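Local coordinates for protein ARF-like GTPase (Chlamydomonas reinhardtii, PDB 4M9Q) that belongs to the ARF family of P-loop small GTPases and holds phosphoaminophosphonic acid-guanylate ester with a magnesium ion, at residues 142-146 with 157-161; 21-25 with 40-44. The contacts are given in a common frame with arbitrary orientation. Where two conformers were deposited one is given. Residue numbers count along the deposited sequence, not the author numbering.

In small GTPases, elements lying side by side around the nucleotide pocket often share partners. Contact 1 joins the end of edge strand 139-143 and the loop after it to the start of helix 157-190, and contact 2 sets the helix after the P-loop against the opposite edge strand, 38-45. With centres about 13 Å apart, they still touch: A146 O is 2.7 Å from S23 OG and R159 NH1 is 2.7 Å from N44 O, both probable hydrogen bonds, while L158 CD1 packs 3.8 Å from S23 CB. Contact 1 reaches GNP directly, A146 N lying 3.1 Å from its O6; in contact 2 the nearest atoms of the L21 side chain are about 8 Å from both GNP and the magnesium ion.

Contact 1. Residues 142-146 with 157-161; sequences FPCTA and RLRDG. With GNP (phosphoaminophosphonic acid-guanylate ester), chain D.
The base-recognition loop of a small GTPase, in the position of the family's last guanine-binding motif, packs here against the first turn of helix 157-190. Strand residues F142 and P143 lead into the extended C144 and T145, then A146 turns to helical angles. The helix runs back against this segment, with CA pairs C144-R157 at 5.7 Å and F142-G161 at 6.3 Å. The absence of a side chain at G161 lets the F142 ring (m, chi2 94°) lie close: G161 CA sits 3.6 Å from the ring centroid, a CH-pi contact over its face. L158 (m, t) brings CD2 to 3.5 Å from C144 CB. At the pocket, GNP O6 is 3.1 Å from A146 N and 3.6 Å from T145 CA; A146 N is hydrogen-bonded to N113 OD1. R157 lays a guanidinium face over C144 CA, 3.5 Å from NH1. In the conformer given, one of two, R157 NH1 forms a salt bridge with D155 OD1, which also accepts from T145 N, and adds a weak hydrogen bond to T145 OG1 at 3.3 Å.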
ATOM      1  N   PHE A 142       3.819   4.255  -9.971  1.00 30.94           N
ATOM      2  CA  PHE A 142       2.976   3.918 -11.090  1.00 30.73           C
ATOM      3  C   PHE A 142       1.804   4.860 -11.088  1.00 31.73           C
ATOM      4  O   PHE A 142       1.040   4.891 -10.143  1.00 30.99           O
ATOM      5  CB  PHE A 142       2.417   2.523 -10.917  1.00 31.11           C
ATOM      6  CG  PHE A 142       3.466   1.458 -10.875  1.00 32.89           C
ATOM      7  CD1 PHE A 142       3.969   1.012  -9.666  1.00 32.77           C
ATOM      8  CD2 PHE A 142       3.911   0.869 -12.038  1.00 34.60           C
ATOM      9  CE1 PHE A 142       4.913   0.021  -9.618  1.00 32.36           C
ATOM     10  CE2 PHE A 142       4.875  -0.109 -12.000  1.00 35.50           C
ATOM     11  CZ  PHE A 142       5.385  -0.520 -10.790  1.00 33.58           C
ATOM     12  N   PRO A 143       1.663   5.655 -12.151  1.00 31.76           N
ATOM     13  CA  PRO A 143       0.476   6.437 -12.266  1.00 31.12           C
ATOM     14  C   PRO A 143      -0.727   5.567 -12.570  1.00 31.82           C
ATOM     15  O   PRO A 143      -0.600   4.603 -13.311  1.00 34.01           O
ATOM     16  CB  PRO A 143       0.771   7.371 -13.449  1.00 35.34           C
ATOM     17  CG  PRO A 143       2.062   6.956 -14.021  1.00 35.30           C
ATOM     18  CD  PRO A 143       2.656   5.892 -13.194  1.00 32.00           C
ATOM     19  N   CYS A 144      -1.913   5.932 -12.068  1.00 30.73           N
ATOM     20  CA  CYS A 144      -3.085   5.114 -12.291  1.00 30.30           C
ATOM     21  C   CYS A 144      -4.351   5.894 -12.058  1.00 31.59           C
ATOM     22  O   CYS A 144      -4.342   7.059 -11.625  1.00 32.40           O
ATOM     23  CB  CYS A 144      -3.079   3.912 -11.353  1.00 30.04           C
ATOM     24  SG  CYS A 144      -3.259   4.429  -9.643  1.00 30.12           S
ATOM     25  N   THR A 145      -5.460   5.222 -12.355  1.00 32.06           N
ATOM     26  CA  THR A 145      -6.809   5.758 -12.171  1.00 31.81           C
ATOM     27  C   THR A 145      -7.667   4.651 -11.603  1.00 31.04           C
ATOM     28  O   THR A 145      -8.156   3.783 -12.302  1.00 32.26           O
ATOM     29  CB  THR A 145      -7.340   6.236 -13.539  1.00 34.07           C
ATOM     30  OG1 THR A 145      -6.409   7.184 -14.025  1.00 35.45           O
ATOM     31  CG2 THR A 145      -8.718   6.867 -13.443  1.00 33.85           C
ATOM     32  N   ALA A 146      -7.760   4.645 -10.299  1.00 32.09           N
ATOM     33  CA  ALA A 146      -8.468   3.623  -9.558  1.00 32.04           C
ATOM     34  C   ALA A 146      -9.952   3.728  -9.903  1.00 35.70           C
ATOM     35  O   ALA A 146     -10.660   2.750  -9.789  1.00 37.43           O
ATOM     36  CB  ALA A 146      -8.256   3.839  -8.058  1.00 29.26           C
ATOM     37  N   ARG A 157      -2.729  -0.455 -15.262  0.50 41.18           N
ATOM     38  CA  ARG A 157      -1.613   0.029 -14.430  0.50 38.49           C
ATOM     39  C   ARG A 157      -1.681  -0.543 -12.999  0.50 36.18           C
ATOM     40  O   ARG A 157      -0.651  -0.739 -12.357  0.50 37.64           O
ATOM     41  CB  ARG A 157      -1.566   1.564 -14.386  0.50 37.61           C
ATOM     42  CG  ARG A 157      -1.290   2.328 -15.698  0.50 40.05           C
ATOM     43  CD  ARG A 157      -2.292   3.493 -15.811  0.50 40.75           C
ATOM     44  NE  ARG A 157      -1.818   4.837 -16.135  0.50 41.26           N
ATOM     45  CZ  ARG A 157      -2.580   5.939 -16.054  0.50 41.52           C
ATOM     46  NH1 ARG A 157      -3.867   5.868 -15.642  0.50 39.58           N
ATOM     47  NH2 ARG A 157      -2.052   7.122 -16.373  0.50 40.85           N
ATOM     48  N   LEU A 158      -2.876  -0.817 -12.488  1.00 34.61           N
ATOM     49  CA  LEU A 158      -2.994  -1.333 -11.112  1.00 34.82           C
ATOM     50  C   LEU A 158      -2.351  -2.729 -10.948  1.00 35.46           C
ATOM     51  O   LEU A 158      -1.536  -2.919 -10.032  1.00 33.31           O
ATOM     52  CB  LEU A 158      -4.435  -1.398 -10.624  1.00 33.10           C
ATOM     53  CG  LEU A 158      -5.213  -0.091 -10.686  1.00 32.83           C
ATOM     54  CD1 LEU A 158      -6.653  -0.334 -10.225  1.00 30.99           C
ATOM     55  CD2 LEU A 158      -4.533   1.033  -9.922  1.00 30.99           C
ATOM     56  N   ARG A 159      -2.705  -3.677 -11.820  1.00 37.13           N
ATOM     57  CA  ARG A 159      -2.022  -4.993 -11.836  1.00 40.06           C
ATOM     58  C   ARG A 159      -0.545  -4.866 -12.172  1.00 39.75           C
ATOM     59  O   ARG A 159       0.280  -5.572 -11.597  1.00 41.10           O
ATOM     60  CB  ARG A 159      -2.693  -5.994 -12.809  1.00 44.64           C
ATOM     61  CG  ARG A 159      -3.999  -6.627 -12.301  1.00 45.51           C
ATOM     62  CD  ARG A 159      -3.678  -7.738 -11.306  1.00 49.28           C
ATOM     63  NE  ARG A 159      -4.840  -8.163 -10.521  1.00 51.89           N
ATOM     64  CZ  ARG A 159      -4.900  -9.268  -9.772  1.00 50.94           C
ATOM     65  NH1 ARG A 159      -3.869 -10.097  -9.680  1.00 47.88           N
ATOM     66  NH2 ARG A 159      -6.020  -9.554  -9.112  1.00 54.82           N
ATOM     67  N   ASP A 160      -0.192  -3.980 -13.099  1.00 41.09           N
ATOM     68  CA  ASP A 160       1.224  -3.755 -13.399  1.00 41.65           C
ATOM     69  C   ASP A 160       1.981  -3.435 -12.121  1.00 38.79           C
ATOM     70  O   ASP A 160       3.015  -4.027 -11.817  1.00 42.30           O
ATOM     71  CB  ASP A 160       1.416  -2.650 -14.390  1.00 44.78           C
ATOM     72  CG  ASP A 160       0.904  -3.007 -15.793  1.00 56.39           C
ATOM     73  OD1 ASP A 160       0.596  -4.211 -16.065  1.00 61.08           O
ATOM     74  OD2 ASP A 160       0.796  -2.055 -16.627  1.00 64.09           O
ATOM     75  N   GLY A 161       1.434  -2.545 -11.326  1.00 35.81           N
ATOM     76  CA  GLY A 161       2.064  -2.182 -10.058  1.00 33.06           C
ATOM     77  C   GLY A 161       2.103  -3.370  -9.124  1.00 32.17           C
ATOM     78  O   GLY A 161       3.142  -3.684  -8.574  1.00 32.57           O
TER
HETATM   79  PG  GNP D 301      -9.783   6.662   3.572  1.00 34.29           P
HETATM   80  O1G GNP D 301     -10.678   5.312   3.592  1.00 36.53           O
HETATM   81  O2G GNP D 301      -8.259   6.342   3.754  1.00 36.00           O
HETATM   82  O3G GNP D 301     -10.403   7.625   4.602  1.00 40.23           O
HETATM   83  N3B GNP D 301      -9.866   7.272   1.988  1.00 32.68           N
HETATM   84  PB  GNP D 301      -9.490   6.221   0.719  1.00 29.89           P
HETATM   85  O1B GNP D 301      -9.958   4.702   1.007  1.00 29.23           O
HETATM   86  O2B GNP D 301      -8.010   6.354   0.487  1.00 29.08           O
HETATM   87  O3A GNP D 301     -10.279   6.904  -0.479  1.00 32.94           O
HETATM   88  PA  GNP D 301     -11.441   6.283  -1.369  1.00 34.67           P
HETATM   89  O1A GNP D 301     -12.562   6.247  -0.405  1.00 37.88           O
HETATM   90  O2A GNP D 301     -10.900   5.064  -2.030  1.00 31.68           O
HETATM   91  O5' GNP D 301     -11.579   7.471  -2.428  1.00 34.61           O
HETATM   92  C5' GNP D 301     -11.707   8.833  -1.954  1.00 36.04           C
HETATM   93  C4' GNP D 301     -12.496   9.690  -2.978  1.00 36.68           C
HETATM   94  O4' GNP D 301     -11.707   9.716  -4.177  1.00 35.44           O
HETATM   95  C3' GNP D 301     -13.801   9.062  -3.445  1.00 37.61           C
HETATM   96  O3' GNP D 301     -14.705  10.016  -3.999  1.00 42.29           O
HETATM   97  C2' GNP D 301     -13.403   8.247  -4.628  1.00 36.14           C
HETATM   98  O2' GNP D 301     -14.423   8.007  -5.551  1.00 36.51           O
HETATM   99  C1' GNP D 301     -12.415   9.167  -5.273  1.00 35.78           C
HETATM  100  N9  GNP D 301     -11.472   8.545  -6.207  1.00 35.21           N
HETATM  101  C8  GNP D 301     -10.755   7.452  -5.954  1.00 34.66           C
HETATM  102  N7  GNP D 301      -9.937   7.176  -6.979  1.00 33.64           N
HETATM  103  C5  GNP D 301     -10.148   8.101  -7.921  1.00 34.83           C
HETATM  104  C6  GNP D 301      -9.598   8.333  -9.268  1.00 35.37           C
HETATM  105  O6  GNP D 301      -8.744   7.576  -9.768  1.00 34.49           O
HETATM  106  N1  GNP D 301     -10.035   9.388  -9.921  1.00 39.16           N
HETATM  107  C2  GNP D 301     -10.970  10.247  -9.405  1.00 39.52           C
HETATM  108  N2  GNP D 301     -11.344  11.269 -10.178  1.00 40.67           N
HETATM  109  N3  GNP D 301     -11.529  10.104  -8.175  1.00 39.10           N
HETATM  110  C4  GNP D 301     -11.165   9.017  -7.415  1.00 36.66           C

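Contact 2. Residues 21-25 with 40-44; sequences LNSIQ and STTLN
How a helix can rest on an edge strand through a handful of side chains, several of them between rotamer wells, is illustrated by the end of helix 17-24, which follows the P-loop, and strand 38-45, the first strand of the hairpin that corresponds to the interswitch of ARF proteins. Segment 21-25 is helical through I24; Q25 (phi/psi -87/19°) is the first residue to leave helical angles, although its N still bonds L21 O at 3.2 Å. Segment 40-44 is extended, and T41 and L43 pair with V52 and I50 of the next strand. The closest CA pairs, L21-T41 at 8.4 Å and Q25-L43 at 7.1 Å, leave room for side chains between the backbones. L21 (t, p) carries CD2 to 3.5 Å from T41 CG2, with T41 at an off-well chi1 of 113°. I24, also between wells at chi1 -139°, places CG2 3.7 Å from L43 CD1. The CA-to-CB bond of L43 points sideways, but its m, t rotamer brings the end nearer the helix, where CD2 lies 3.5 Å from Q25 CG. The Q25 conformer given here, one of two deposited, bends at chi1 -95° and chi2 -106°, so that NE2 comes 2.7 Å from T42 O. Beyond, L158 and L162 of helix 157-190 meet I24 and L43, respectively. The chemistry is thus mainly aliphatic, with a polar glutamine end at its exposed margin.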
ATOM      1  N   LEU A  21      -8.482  -0.848  -4.147  1.00 38.04           N
ATOM      2  CA  LEU A  21      -8.682  -2.230  -3.775  1.00 37.32           C
ATOM      3  C   LEU A  21      -9.858  -2.859  -4.473  1.00 40.27           C
ATOM      4  O   LEU A  21      -9.730  -3.951  -4.988  1.00 46.37           O
ATOM      5  CB  LEU A  21      -8.900  -2.350  -2.287  1.00 37.84           C
ATOM      6  CG  LEU A  21      -8.874  -3.806  -1.838  1.00 40.43           C
ATOM      7  CD1 LEU A  21      -7.637  -4.475  -2.471  1.00 39.09           C
ATOM      8  CD2 LEU A  21      -8.917  -3.913  -0.326  1.00 37.84           C
ATOM      9  N   ASN A  22     -11.009  -2.192  -4.472  1.00 41.60           N
ATOM     10  CA  ASN A  22     -12.152  -2.639  -5.243  1.00 41.89           C
ATOM     11  C   ASN A  22     -11.768  -2.870  -6.689  1.00 42.45           C
ATOM     12  O   ASN A  22     -11.983  -3.942  -7.208  1.00 45.15           O
ATOM     13  CB  ASN A  22     -13.345  -1.656  -5.169  1.00 44.70           C
ATOM     14  CG  ASN A  22     -13.947  -1.562  -3.763  1.00 47.95           C
ATOM     15  OD1 ASN A  22     -13.769  -2.467  -2.915  1.00 50.78           O
ATOM     16  ND2 ASN A  22     -14.628  -0.460  -3.490  1.00 48.11           N
ATOM     17  N   SER A  23     -11.154  -1.897  -7.338  1.00 41.76           N
ATOM     18  CA  SER A  23     -10.877  -2.010  -8.769  1.00 44.29           C
ATOM     19  C   SER A  23      -9.882  -3.099  -9.083  1.00 45.26           C
ATOM     20  O   SER A  23      -9.898  -3.668 -10.158  1.00 43.66           O
ATOM     21  CB  SER A  23     -10.372  -0.675  -9.309  1.00 45.07           C
ATOM     22  OG  SER A  23     -11.452   0.261  -9.312  1.00 46.19           O
ATOM     23  N   ILE A  24      -8.997  -3.382  -8.142  1.00 46.27           N
ATOM     24  CA  ILE A  24      -7.986  -4.408  -8.372  1.00 48.92           C
ATOM     25  C   ILE A  24      -8.610  -5.797  -8.322  1.00 51.93           C
ATOM     26  O   ILE A  24      -8.127  -6.708  -9.001  1.00 53.67           O
ATOM     27  CB  ILE A  24      -6.806  -4.254  -7.410  1.00 45.05           C
ATOM     28  CG1 ILE A  24      -5.500  -4.492  -8.097  1.00 48.45           C
ATOM     29  CG2 ILE A  24      -6.910  -5.178  -6.243  1.00 47.04           C
ATOM     30  CD1 ILE A  24      -4.368  -3.861  -7.316  1.00 49.98           C
ATOM     31  N   GLN A  25      -9.683  -5.911  -7.530  0.50 52.08           N
ATOM     32  CA  GLN A  25     -10.525  -7.107  -7.426  0.50 55.61           C
ATOM     33  C   GLN A  25     -11.656  -7.144  -8.482  0.50 61.41           C
ATOM     34  O   GLN A  25     -12.649  -7.842  -8.300  0.50 62.08           O
ATOM     35  CB  GLN A  25     -11.170  -7.163  -6.024  0.50 54.14           C
ATOM     36  CG  GLN A  25     -10.456  -7.996  -4.967  0.50 51.70           C
ATOM     37  CD  GLN A  25     -11.149  -9.317  -4.645  0.50 55.55           C
ATOM     38  OE1 GLN A  25     -12.396  -9.418  -4.626  0.50 58.87           O
ATOM     39  NE2 GLN A  25     -10.341 -10.349  -4.384  0.50 52.98           N
ATOM     40  N   SER A  40     -10.332  -5.992   4.112  1.00 50.87           N
ATOM     41  CA  SER A  40      -9.357  -7.076   3.994  1.00 51.44           C
ATOM     42  C   SER A  40      -9.832  -7.919   2.867  1.00 52.08           C
ATOM     43  O   SER A  40     -10.973  -8.327   2.874  1.00 57.94           O
ATOM     44  CB  SER A  40      -9.391  -7.892   5.294  1.00 57.08           C
ATOM     45  OG  SER A  40      -8.703  -9.116   5.245  1.00 63.95           O
ATOM     46  N   THR A  41      -8.984  -8.212   1.899  1.00 54.21           N
ATOM     47  CA  THR A  41      -9.349  -9.204   0.895  1.00 58.46           C
ATOM     48  C   THR A  41      -8.123  -9.979   0.406  1.00 52.33           C
ATOM     49  O   THR A  41      -7.009  -9.703   0.803  1.00 52.45           O
ATOM     50  CB  THR A  41     -10.085  -8.527  -0.260  1.00 63.43           C
ATOM     51  OG1 THR A  41      -9.304  -8.577  -1.447  1.00 75.67           O
ATOM     52  CG2 THR A  41     -10.308  -7.086   0.078  1.00 73.73           C
ATOM     53  N   THR A  42      -8.371 -10.939  -0.467  1.00 49.81           N
ATOM     54  CA  THR A  42      -7.366 -11.822  -0.972  1.00 50.86           C
ATOM     55  C   THR A  42      -7.353 -11.803  -2.484  1.00 48.14           C
ATOM     56  O   THR A  42      -8.392 -11.729  -3.103  1.00 49.53           O
ATOM     57  CB  THR A  42      -7.606 -13.231  -0.468  1.00 54.36           C
ATOM     58  OG1 THR A  42      -7.261 -13.286   0.923  1.00 53.66           O
ATOM     59  CG2 THR A  42      -6.751 -14.222  -1.256  1.00 59.15           C
ATOM     60  N   LEU A  43      -6.149 -11.784  -3.049  1.00 43.21           N
ATOM     61  CA  LEU A  43      -5.935 -11.699  -4.480  1.00 40.52           C
ATOM     62  C   LEU A  43      -5.040 -12.840  -4.906  1.00 38.94           C
ATOM     63  O   LEU A  43      -4.190 -13.265  -4.146  1.00 37.95           O
ATOM     64  CB  LEU A  43      -5.141 -10.406  -4.858  1.00 38.37           C
ATOM     65  CG  LEU A  43      -5.705  -9.051  -4.506  1.00 37.88           C
ATOM     66  CD1 LEU A  43      -4.818  -7.969  -5.060  1.00 40.48           C
ATOM     67  CD2 LEU A  43      -7.098  -8.879  -5.053  1.00 41.29           C
ATOM     68  N   ASN A  44      -5.138 -13.220  -6.167  1.00 38.17           N
ATOM     69  CA  ASN A  44      -4.171 -14.120  -6.793  1.00 38.45           C
ATOM     70  C   ASN A  44      -3.261 -13.353  -7.753  1.00 37.97           C
ATOM     71  O   ASN A  44      -3.718 -12.505  -8.484  1.00 41.60           O
ATOM     72  CB  ASN A  44      -4.924 -15.210  -7.510  1.00 39.68           C
ATOM     73  CG  ASN A  44      -5.639 -16.104  -6.553  1.00 41.04           C
ATOM     74  OD1 ASN A  44      -5.179 -16.282  -5.429  1.00 40.69           O
ATOM     75  ND2 ASN A  44      -6.758 -16.664  -6.968  1.00 43.75           N
TER